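Local coordinates for protein KLLA0F20702p (Kluyveromyces lactis, PDB 5Y5A) that binds Cdc13 and, as the yeast telomerase protein Est1, probably helps recruit telomerase to telomeres, at residues F420-I428 against R478-L488; R427-H436 against P493-F501. One frame throughout, in Å; residues are numbered along the deposited sequence.

Contact 1: residues F420-I428 against R478-L488; sequences FQYLAMARI and RDYFYEEDIML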
loop_
_atom_site.group_PDB
_atom_site.type_symbol
_atom_site.label_atom_id
_atom_site.label_comp_id
_atom_site.label_asym_id
_atom_site.label_seq_id
_atom_site.Cartn_x
_atom_site.Cartn_y
_atom_site.Cartn_z
ATOM N N PHE A 420 -18.534 0.669 -2.373
ATOM C CA PHE A 420 -17.960 1.921 -1.908
ATOM C C PHE A 420 -17.023 2.513 -2.950
ATOM O O PHE A 420 -16.819 3.723 -2.969
ATOM C CB PHE A 420 -17.215 1.720 -0.575
ATOM C CG PHE A 420 -15.882 1.021 -0.712
ATOM C CD1 PHE A 420 -14.716 1.749 -0.924
ATOM C CD2 PHE A 420 -15.794 -0.361 -0.614
ATOM C CE1 PHE A 420 -13.494 1.113 -1.055
ATOM C CE2 PHE A 420 -14.575 -1.007 -0.743
ATOM C CZ PHE A 420 -13.421 -0.268 -0.966
ATOM N N GLN A 421 -16.469 1.673 -3.824
ATOM C CA GLN A 421 -15.345 2.105 -4.669
ATOM C C GLN A 421 -15.675 3.247 -5.621
ATOM O O GLN A 421 -14.816 4.076 -5.925
ATOM C CB GLN A 421 -14.796 0.940 -5.494
ATOM C CG GLN A 421 -14.042 -0.101 -4.700
ATOM C CD GLN A 421 -14.931 -1.250 -4.276
ATOM O OE1 GLN A 421 -16.161 -1.185 -4.396
ATOM N NE2 GLN A 421 -14.312 -2.315 -3.780
ATOM N N TYR A 422 -16.911 3.280 -6.101
ATOM C CA TYR A 422 -17.296 4.255 -7.118
ATOM C C TYR A 422 -17.124 5.694 -6.647
ATOM O O TYR A 422 -16.417 6.469 -7.288
ATOM C CB TYR A 422 -18.729 3.990 -7.564
ATOM C CG TYR A 422 -18.816 2.697 -8.324
ATOM C CD1 TYR A 422 -18.176 2.559 -9.551
ATOM C CD2 TYR A 422 -19.490 1.603 -7.809
ATOM C CE1 TYR A 422 -18.231 1.385 -10.257
ATOM C CE2 TYR A 422 -19.545 0.405 -8.515
ATOM C CZ TYR A 422 -18.909 0.307 -9.742
ATOM O OH TYR A 422 -18.950 -0.868 -10.469
ATOM N N LEU A 423 -17.726 6.046 -5.516
ATOM C CA LEU A 423 -17.579 7.402 -4.996
ATOM C C LEU A 423 -16.258 7.579 -4.230
ATOM O O LEU A 423 -15.750 8.690 -4.111
ATOM C CB LEU A 423 -18.773 7.760 -4.110
ATOM C CG LEU A 423 -20.121 7.923 -4.841
ATOM C CD1 LEU A 423 -21.164 8.529 -3.921
ATOM C CD2 LEU A 423 -19.977 8.777 -6.100
ATOM N N ALA A 424 -15.698 6.483 -3.727
ATOM C CA ALA A 424 -14.390 6.532 -3.061
ATOM C C ALA A 424 -13.298 6.976 -4.023
ATOM O O ALA A 424 -12.395 7.712 -3.645
ATOM C CB ALA A 424 -14.036 5.180 -2.462
ATOM N N MET A 425 -13.386 6.531 -5.271
ATOM C CA MET A 425 -12.420 6.930 -6.290
ATOM C C MET A 425 -12.496 8.431 -6.555
ATOM O O MET A 425 -11.469 9.092 -6.711
ATOM C CB MET A 425 -12.644 6.142 -7.595
ATOM C CG MET A 425 -12.107 4.706 -7.540
ATOM S SD MET A 425 -12.154 3.809 -9.109
ATOM C CE MET A 425 -13.905 3.836 -9.478
ATOM N N ALA A 426 -13.708 8.974 -6.591
ATOM C CA ALA A 426 -13.858 10.421 -6.743
ATOM C C ALA A 426 -13.253 11.178 -5.553
ATOM O O ALA A 426 -12.634 12.226 -5.744
ATOM C CB ALA A 426 -15.332 10.794 -6.931
ATOM N N ARG A 427 -13.430 10.659 -4.335
ATOM C CA ARG A 427 -12.872 11.309 -3.141
ATOM C C ARG A 427 -11.355 11.377 -3.228
ATOM O O ARG A 427 -10.734 12.382 -2.896
ATOM C CB ARG A 427 -13.252 10.567 -1.858
ATOM C CG ARG A 427 -14.669 10.761 -1.373
ATOM C CD ARG A 427 -14.833 10.106 -0.015
ATOM N NE ARG A 427 -13.978 10.723 0.998
ATOM C CZ ARG A 427 -13.486 10.075 2.050
ATOM N NH1 ARG A 427 -12.721 10.711 2.931
ATOM N NH2 ARG A 427 -13.757 8.786 2.221
ATOM N N ILE A 428 -10.777 10.276 -3.678
ATOM C CA ILE A 428 -9.340 10.120 -3.734
ATOM C C ILE A 428 -8.706 11.072 -4.757
ATOM O O ILE A 428 -7.672 11.698 -4.477
ATOM C CB ILE A 428 -9.012 8.657 -4.027
ATOM C CG1 ILE A 428 -9.282 7.842 -2.763
ATOM C CG2 ILE A 428 -7.591 8.479 -4.513
ATOM C CD1 ILE A 428 -9.305 6.381 -3.010
ATOM N N ARG A 478 -18.520 13.085 10.295
ATOM C CA ARG A 478 -18.726 11.650 10.408
ATOM C C ARG A 478 -18.140 11.124 11.710
ATOM O O ARG A 478 -17.433 11.844 12.417
ATOM C CB ARG A 478 -18.079 10.939 9.236
ATOM C CG ARG A 478 -16.596 11.212 9.155
ATOM C CD ARG A 478 -15.997 10.445 8.029
ATOM N NE ARG A 478 -14.583 10.742 7.840
ATOM C CZ ARG A 478 -13.811 10.057 7.010
ATOM N NH1 ARG A 478 -14.340 9.047 6.328
ATOM N NH2 ARG A 478 -12.528 10.368 6.862
ATOM N N ASP A 479 -18.409 9.859 12.014
ATOM C CA ASP A 479 -18.000 9.302 13.298
ATOM C C ASP A 479 -16.890 8.266 13.190
ATOM O O ASP A 479 -16.343 7.836 14.209
ATOM C CB ASP A 479 -19.211 8.699 14.006
ATOM C CG ASP A 479 -20.202 9.755 14.447
ATOM O OD1 ASP A 479 -19.770 10.906 14.671
ATOM O OD2 ASP A 479 -21.406 9.445 14.561
ATOM N N TYR A 480 -16.543 7.884 11.963
ATOM C CA TYR A 480 -15.525 6.862 11.754
ATOM C C TYR A 480 -14.968 6.880 10.336
ATOM O O TYR A 480 -15.538 7.507 9.439
ATOM C CB TYR A 480 -16.089 5.471 12.080
ATOM C CG TYR A 480 -17.276 5.043 11.232
ATOM C CD1 TYR A 480 -17.089 4.355 10.038
ATOM C CD2 TYR A 480 -18.583 5.311 11.636
ATOM C CE1 TYR A 480 -18.162 3.956 9.265
ATOM C CE2 TYR A 480 -19.665 4.915 10.862
ATOM C CZ TYR A 480 -19.447 4.237 9.679
ATOM O OH TYR A 480 -20.518 3.836 8.904
ATOM N N PHE A 481 -13.848 6.187 10.144
ATOM C CA PHE A 481 -13.201 6.097 8.838
ATOM C C PHE A 481 -13.921 5.115 7.916
ATOM O O PHE A 481 -14.448 4.099 8.373
ATOM C CB PHE A 481 -11.737 5.673 8.990
ATOM C CG PHE A 481 -10.778 6.820 9.149
ATOM C CD1 PHE A 481 -11.241 8.107 9.379
ATOM C CD2 PHE A 481 -9.411 6.610 9.052
ATOM C CE1 PHE A 481 -10.359 9.156 9.520
ATOM C CE2 PHE A 481 -8.521 7.657 9.195
ATOM C CZ PHE A 481 -8.995 8.933 9.427
ATOM N N TYR A 482 -13.936 5.424 6.621
ATOM C CA TYR A 482 -14.510 4.528 5.621
ATOM C C TYR A 482 -13.412 3.650 5.007
ATOM O O TYR A 482 -12.224 3.845 5.291
ATOM C CB TYR A 482 -15.242 5.326 4.534
ATOM C CG TYR A 482 -16.386 6.172 5.058
ATOM C CD1 TYR A 482 -17.072 5.812 6.211
ATOM C CD2 TYR A 482 -16.772 7.337 4.409
ATOM C CE1 TYR A 482 -18.110 6.586 6.699
ATOM C CE2 TYR A 482 -17.816 8.117 4.889
ATOM C CZ TYR A 482 -18.476 7.735 6.033
ATOM O OH TYR A 482 -19.503 8.505 6.517
ATOM N N GLU A 483 -13.809 2.690 4.169
ATOM C CA GLU A 483 -12.871 1.716 3.612
ATOM C C GLU A 483 -11.688 2.396 2.947
ATOM O O GLU A 483 -10.536 2.039 3.203
ATOM C CB GLU A 483 -13.561 0.790 2.597
ATOM C CG GLU A 483 -14.529 -0.231 3.200
ATOM C CD GLU A 483 -15.982 0.234 3.171
ATOM O OE1 GLU A 483 -16.230 1.460 3.266
ATOM O OE2 GLU A 483 -16.874 -0.634 3.051
ATOM N N GLU A 484 -11.972 3.382 2.100
ATOM C CA GLU A 484 -10.911 4.057 1.361
ATOM C C GLU A 484 -10.013 4.875 2.300
ATOM O O GLU A 484 -8.823 5.026 2.034
ATOM C CB GLU A 484 -11.493 4.944 0.248
ATOM C CG GLU A 484 -12.354 6.123 0.719
ATOM C CD GLU A 484 -13.833 5.788 0.805
ATOM O OE1 GLU A 484 -14.658 6.687 0.521
ATOM O OE2 GLU A 484 -14.169 4.628 1.147
ATOM N N ASP A 485 -10.569 5.383 3.398
ATOM C CA ASP A 485 -9.760 6.095 4.386
ATOM C C ASP A 485 -8.745 5.139 4.997
ATOM O O ASP A 485 -7.547 5.423 5.052
ATOM C CB ASP A 485 -10.628 6.704 5.501
ATOM C CG ASP A 485 -11.646 7.707 4.985
ATOM O OD1 ASP A 485 -11.276 8.865 4.725
ATOM O OD2 ASP A 485 -12.828 7.341 4.860
ATOM N N ILE A 486 -9.246 4.002 5.460
ATOM C CA ILE A 486 -8.416 2.995 6.094
ATOM C C ILE A 486 -7.285 2.533 5.176
ATOM O O ILE A 486 -6.136 2.411 5.609
ATOM C CB ILE A 486 -9.249 1.778 6.517
ATOM C CG1 ILE A 486 -10.369 2.208 7.468
ATOM C CG2 ILE A 486 -8.365 0.728 7.178
ATOM C CD1 ILE A 486 -11.382 1.115 7.750
ATOM N N MET A 487 -7.614 2.293 3.911
ATOM C CA MET A 487 -6.630 1.786 2.957
ATOM C C MET A 487 -5.476 2.760 2.747
ATOM O O MET A 487 -4.334 2.342 2.575
ATOM C CB MET A 487 -7.300 1.469 1.616
ATOM C CG MET A 487 -8.327 0.345 1.728
ATOM S SD MET A 487 -9.427 0.206 0.305
ATOM C CE MET A 487 -8.285 -0.430 -0.919
ATOM N N LEU A 488 -5.774 4.054 2.789
ATOM C CA LEU A 488 -4.791 5.078 2.441
ATOM C C LEU A 488 -4.151 5.810 3.635
ATOM O O LEU A 488 -3.499 6.851 3.453
ATOM C CB LEU A 488 -5.447 6.099 1.508
ATOM C CG LEU A 488 -5.843 5.535 0.137
ATOM C CD1 LEU A 488 -6.375 6.634 -0.774
ATOM C CD2 LEU A 488 -4.651 4.862 -0.500
#
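Arg-427 of helix 421-433 reaches the short helix 483-487 in a buried salt-bridge network with Arg-478, Glu-484 and Asp-485, within the Est1 DNA/RNA binding domain. From CB, CG is set beside the backbone N and anti to the carbonyl carbon (chi1 -76°), and CD is the first atom to touch, 3.5 Å from OE1 of Glu-484; the chain then bends at chi3, turning the guanidinium end-on to Asp-485. NH1 donates to Asp-485 OD1 at 3.0 Å on the syn side, while NH2 meets Asp-485 OD2 at 3.1 Å from above the carboxylate plane, nearly straight (172°). NH2 also donates to Glu-484 OE1 at 2.8 Å, and NE turns to Asp-500. Arg-478 grips Asp-485 end-on too, and the backbone N of Tyr-482, the N-cap residue, gives OD2 a third donor. An asparagine in place of Asp-485 would probably leave two close guanidinium groups without the carboxylate charge they share. Glu-484 also pairs with Arg-533 of helix 526-546, and its CD rests 3.3 Å from CB of Ala-424. Ile-428 CD1 packs on Leu-488 CD1. Glu-483, first residue of helix 483-487, sets CB over the Phe-420 ring in a CH-pi contact, 3.6 Å from the centroid.

Contact 2: residues R427-H436 against P493-F501; sequences RIMMCWIKSH and PTKFTLSDF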
loop_
_atom_site.group_PDB
_atom_site.type_symbol
_atom_site.label_atom_id
_atom_site.label_comp_id
_atom_site.label_asym_id
_atom_site.label_seq_id
_atom_site.Cartn_x
_atom_site.Cartn_y
_atom_site.Cartn_z
ATOM N N ARG A 427 -13.430 10.659 -4.335
ATOM C CA ARG A 427 -12.872 11.309 -3.141
ATOM C C ARG A 427 -11.355 11.377 -3.228
ATOM O O ARG A 427 -10.734 12.382 -2.896
ATOM C CB ARG A 427 -13.252 10.567 -1.858
ATOM C CG ARG A 427 -14.669 10.761 -1.373
ATOM C CD ARG A 427 -14.833 10.106 -0.015
ATOM N NE ARG A 427 -13.978 10.723 0.998
ATOM C CZ ARG A 427 -13.486 10.075 2.050
ATOM N NH1 ARG A 427 -12.721 10.711 2.931
ATOM N NH2 ARG A 427 -13.757 8.786 2.221
ATOM N N ILE A 428 -10.777 10.276 -3.678
ATOM C CA ILE A 428 -9.340 10.120 -3.734
ATOM C C ILE A 428 -8.706 11.072 -4.757
ATOM O O ILE A 428 -7.672 11.698 -4.477
ATOM C CB ILE A 428 -9.012 8.657 -4.027
ATOM C CG1 ILE A 428 -9.282 7.842 -2.763
ATOM C CG2 ILE A 428 -7.591 8.479 -4.513
ATOM C CD1 ILE A 428 -9.305 6.381 -3.010
ATOM N N MET A 429 -9.347 11.210 -5.915
ATOM C CA MET A 429 -8.912 12.182 -6.912
ATOM C C MET A 429 -8.868 13.595 -6.325
ATOM O O MET A 429 -7.859 14.286 -6.424
ATOM C CB MET A 429 -9.834 12.152 -8.138
ATOM C CG MET A 429 -9.828 10.823 -8.911
ATOM S SD MET A 429 -10.886 10.893 -10.383
ATOM C CE MET A 429 -11.129 9.154 -10.739
ATOM N N MET A 430 -9.965 14.008 -5.697
ATOM C CA MET A 430 -10.065 15.351 -5.155
ATOM C C MET A 430 -9.092 15.575 -4.007
ATOM O O MET A 430 -8.492 16.637 -3.895
ATOM C CB MET A 430 -11.493 15.634 -4.693
ATOM C CG MET A 430 -12.517 15.459 -5.793
ATOM S SD MET A 430 -12.044 16.341 -7.294
ATOM C CE MET A 430 -12.041 18.006 -6.668
ATOM N N CYS A 431 -8.939 14.573 -3.157
ATOM C CA CYS A 431 -8.018 14.695 -2.036
ATOM C C CYS A 431 -6.581 14.790 -2.525
ATOM O O CYS A 431 -5.768 15.524 -1.955
ATOM C CB CYS A 431 -8.178 13.521 -1.080
ATOM S SG CYS A 431 -9.643 13.661 -0.055
ATOM N N TRP A 432 -6.270 14.055 -3.586
ATOM C CA TRP A 432 -4.947 14.149 -4.188
ATOM C C TRP A 432 -4.733 15.536 -4.770
ATOM O O TRP A 432 -3.722 16.196 -4.500
ATOM C CB TRP A 432 -4.768 13.100 -5.286
ATOM C CG TRP A 432 -3.424 13.172 -5.954
ATOM C CD1 TRP A 432 -2.198 13.148 -5.342
ATOM C CD2 TRP A 432 -3.165 13.254 -7.361
ATOM N NE1 TRP A 432 -1.194 13.216 -6.283
ATOM C CE2 TRP A 432 -1.761 13.270 -7.531
ATOM C CE3 TRP A 432 -3.983 13.307 -8.495
ATOM C CZ2 TRP A 432 -1.163 13.348 -8.788
ATOM C CZ3 TRP A 432 -3.384 13.372 -9.745
ATOM C CH2 TRP A 432 -1.988 13.399 -9.878
ATOM N N ILE A 433 -5.704 15.968 -5.569
ATOM C CA ILE A 433 -5.608 17.234 -6.281
ATOM C C ILE A 433 -5.425 18.412 -5.322
ATOM O O ILE A 433 -4.587 19.277 -5.572
ATOM C CB ILE A 433 -6.840 17.436 -7.179
ATOM C CG1 ILE A 433 -6.779 16.451 -8.353
ATOM C CG2 ILE A 433 -6.917 18.859 -7.703
ATOM C CD1 ILE A 433 -8.005 16.443 -9.231
ATOM N N LYS A 434 -6.160 18.427 -4.208
ATOM C CA LYS A 434 -6.047 19.519 -3.241
ATOM C C LYS A 434 -4.719 19.515 -2.475
ATOM O O LYS A 434 -4.415 20.470 -1.755
ATOM C CB LYS A 434 -7.194 19.467 -2.232
ATOM C CG LYS A 434 -6.838 18.775 -0.936
ATOM C CD LYS A 434 -8.041 18.647 -0.016
ATOM C CE LYS A 434 -7.963 19.641 1.125
ATOM N NZ LYS A 434 -9.140 19.518 2.027
ATOM N N SER A 435 -3.940 18.451 -2.624
ATOM C CA SER A 435 -2.726 18.267 -1.831
ATOM C C SER A 435 -1.468 18.812 -2.492
ATOM O O SER A 435 -0.434 18.917 -1.848
ATOM C CB SER A 435 -2.502 16.777 -1.530
ATOM O OG SER A 435 -3.504 16.257 -0.676
ATOM N N HIS A 436 -1.539 19.111 -3.782
ATOM C CA HIS A 436 -0.350 19.529 -4.518
ATOM C C HIS A 436 -0.685 20.683 -5.468
ATOM O O HIS A 436 -1.508 20.547 -6.370
ATOM C CB HIS A 436 0.247 18.340 -5.278
ATOM C CG HIS A 436 0.446 17.128 -4.423
ATOM N ND1 HIS A 436 1.484 17.014 -3.521
ATOM C CD2 HIS A 436 -0.271 15.983 -4.309
ATOM C CE1 HIS A 436 1.402 15.855 -2.898
ATOM N NE2 HIS A 436 0.336 15.215 -3.347
ATOM N N PRO A 493 0.906 10.889 -0.974
ATOM C CA PRO A 493 0.295 11.795 -1.960
ATOM C C PRO A 493 -1.034 12.437 -1.536
ATOM O O PRO A 493 -1.388 13.477 -2.076
ATOM C CB PRO A 493 0.088 10.883 -3.168
ATOM C CG PRO A 493 1.212 9.903 -3.057
ATOM C CD PRO A 493 1.305 9.612 -1.586
ATOM N N THR A 494 -1.756 11.829 -0.603
ATOM C CA THR A 494 -2.980 12.435 -0.087
ATOM C C THR A 494 -2.714 13.032 1.296
ATOM O O THR A 494 -3.642 13.319 2.055
ATOM C CB THR A 494 -4.140 11.411 -0.021
ATOM O OG1 THR A 494 -3.674 10.193 0.581
ATOM C CG2 THR A 494 -4.655 11.096 -1.435
ATOM N N LYS A 495 -1.428 13.210 1.602
ATOM C CA LYS A 495 -0.982 13.805 2.861
ATOM C C LYS A 495 -1.413 13.035 4.102
ATOM O O LYS A 495 -1.756 13.637 5.122
ATOM C CB LYS A 495 -1.444 15.259 2.971
ATOM C CG LYS A 495 -1.033 16.128 1.800
ATOM C CD LYS A 495 0.451 16.410 1.811
ATOM C CE LYS A 495 0.786 17.544 0.860
ATOM N NZ LYS A 495 2.239 17.844 0.869
ATOM N N PHE A 496 -1.411 11.708 3.979
ATOM C CA PHE A 496 -1.425 10.774 5.109
ATOM C C PHE A 496 -2.831 10.529 5.640
ATOM O O PHE A 496 -3.052 9.591 6.409
ATOM C CB PHE A 496 -0.584 11.321 6.272
ATOM C CG PHE A 496 0.812 11.707 5.870
ATOM C CD1 PHE A 496 1.577 10.848 5.087
ATOM C CD2 PHE A 496 1.354 12.929 6.241
ATOM C CE1 PHE A 496 2.865 11.193 4.696
ATOM C CE2 PHE A 496 2.651 13.278 5.853
ATOM C CZ PHE A 496 3.404 12.400 5.074
ATOM N N THR A 497 -3.783 11.358 5.221
ATOM C CA THR A 497 -5.184 11.152 5.589
ATOM C C THR A 497 -6.071 11.943 4.613
ATOM O O THR A 497 -5.734 13.064 4.226
ATOM C CB THR A 497 -5.494 11.520 7.068
ATOM O OG1 THR A 497 -6.842 11.164 7.391
ATOM C CG2 THR A 497 -5.271 13.013 7.336
ATOM N N LEU A 498 -7.180 11.348 4.179
ATOM C CA LEU A 498 -8.104 12.049 3.284
ATOM C C LEU A 498 -8.780 13.203 4.029
ATOM O O LEU A 498 -9.587 12.986 4.934
ATOM C CB LEU A 498 -9.155 11.092 2.720
ATOM C CG LEU A 498 -8.607 9.799 2.113
ATOM C CD1 LEU A 498 -9.724 8.936 1.531
ATOM C CD2 LEU A 498 -7.544 10.104 1.059
ATOM N N SER A 499 -8.453 14.431 3.636
ATOM C CA SER A 499 -8.876 15.612 4.378
ATOM C C SER A 499 -10.086 16.363 3.778
ATOM O O SER A 499 -10.218 17.572 3.975
ATOM C CB SER A 499 -7.693 16.578 4.505
ATOM O OG SER A 499 -7.237 16.996 3.225
ATOM N N ASP A 500 -10.961 15.662 3.059
ATOM C CA ASP A 500 -12.176 16.295 2.548
ATOM C C ASP A 500 -13.224 16.445 3.654
ATOM O O ASP A 500 -13.888 17.471 3.745
ATOM C CB ASP A 500 -12.757 15.518 1.364
ATOM C CG ASP A 500 -12.768 14.015 1.591
ATOM O OD1 ASP A 500 -12.497 13.567 2.728
ATOM O OD2 ASP A 500 -13.050 13.278 0.622
ATOM N N PHE A 501 -13.368 15.428 4.494
ATOM C CA PHE A 501 -14.179 15.558 5.699
ATOM C C PHE A 501 -13.454 16.417 6.720
ATOM O O PHE A 501 -12.238 16.595 6.638
ATOM C CB PHE A 501 -14.475 14.195 6.329
ATOM C CG PHE A 501 -15.495 13.384 5.596
ATOM C CD1 PHE A 501 -16.852 13.576 5.826
ATOM C CD2 PHE A 501 -15.102 12.409 4.697
ATOM C CE1 PHE A 501 -17.799 12.816 5.160
ATOM C CE2 PHE A 501 -16.036 11.654 4.027
ATOM C CZ PHE A 501 -17.388 11.850 4.259
#
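With chi1 at 44°, CG of Asp-500 stands between its own backbone N and carbonyl carbon, which turns the carboxylate to the side of the Arg-427 guanidinium that carries NE. The two flat groups are nearly coplanar, 22° apart: NE donates to OD2 at 2.7 Å and NH1 to the syn lone pair of OD1 at 2.9 Å. OD1 also accepts from the backbone N of Phe-501. Over one face of the guanidinium lies CE2 of Phe-501, its ring edge-on; over the opposite face, toward the rim, lies CD1 of Leu-498. Cys-431 SG touches both Leu-498 CB (3.8 Å) and the Asp-500 carboxylate. At the Pro-493 end of the loop, His-436, the N-cap residue of the next helix, donates from NE2 to Pro-493 O at 2.8 Å. The same oxygen meets the edge of the Trp-432 indole at CD1, while the indole NE1 is bonded to His-373. Lys-434 NZ reaches Ser-499 O at 3.0 Å from above the carbonyl plane, and its side chain also packs on an aromatic residue of the bound peptide. Donors from 427-436 thus take up the carbonyls of Pro-493 and Ser-499 and the Asp-500 carboxylate, which probably helps fix the loop's course.

Both contacts are built on helix 421-433, contact 1 toward its N-terminal part, contact 2 on its C-terminal part and the residues just after it, with Arg-427 and Ile-428 common to both. Their centres lie about 11 Å apart, on the same side of the chain's centre. Along the chain the order is 420-428, 427-436, 478-488, 493-501, so the segments alternate and one helix receives two successive pieces of the later chain. The second pieces also touch each other: Phe-501 CD2 packs 3.5 Å from Arg-478 CZ. Helices 339-379, 385-410 and 526-546 also pack against residues of both contacts. The shared arginine thus ties a short helix and the following loop to one support, beside the bound peptide.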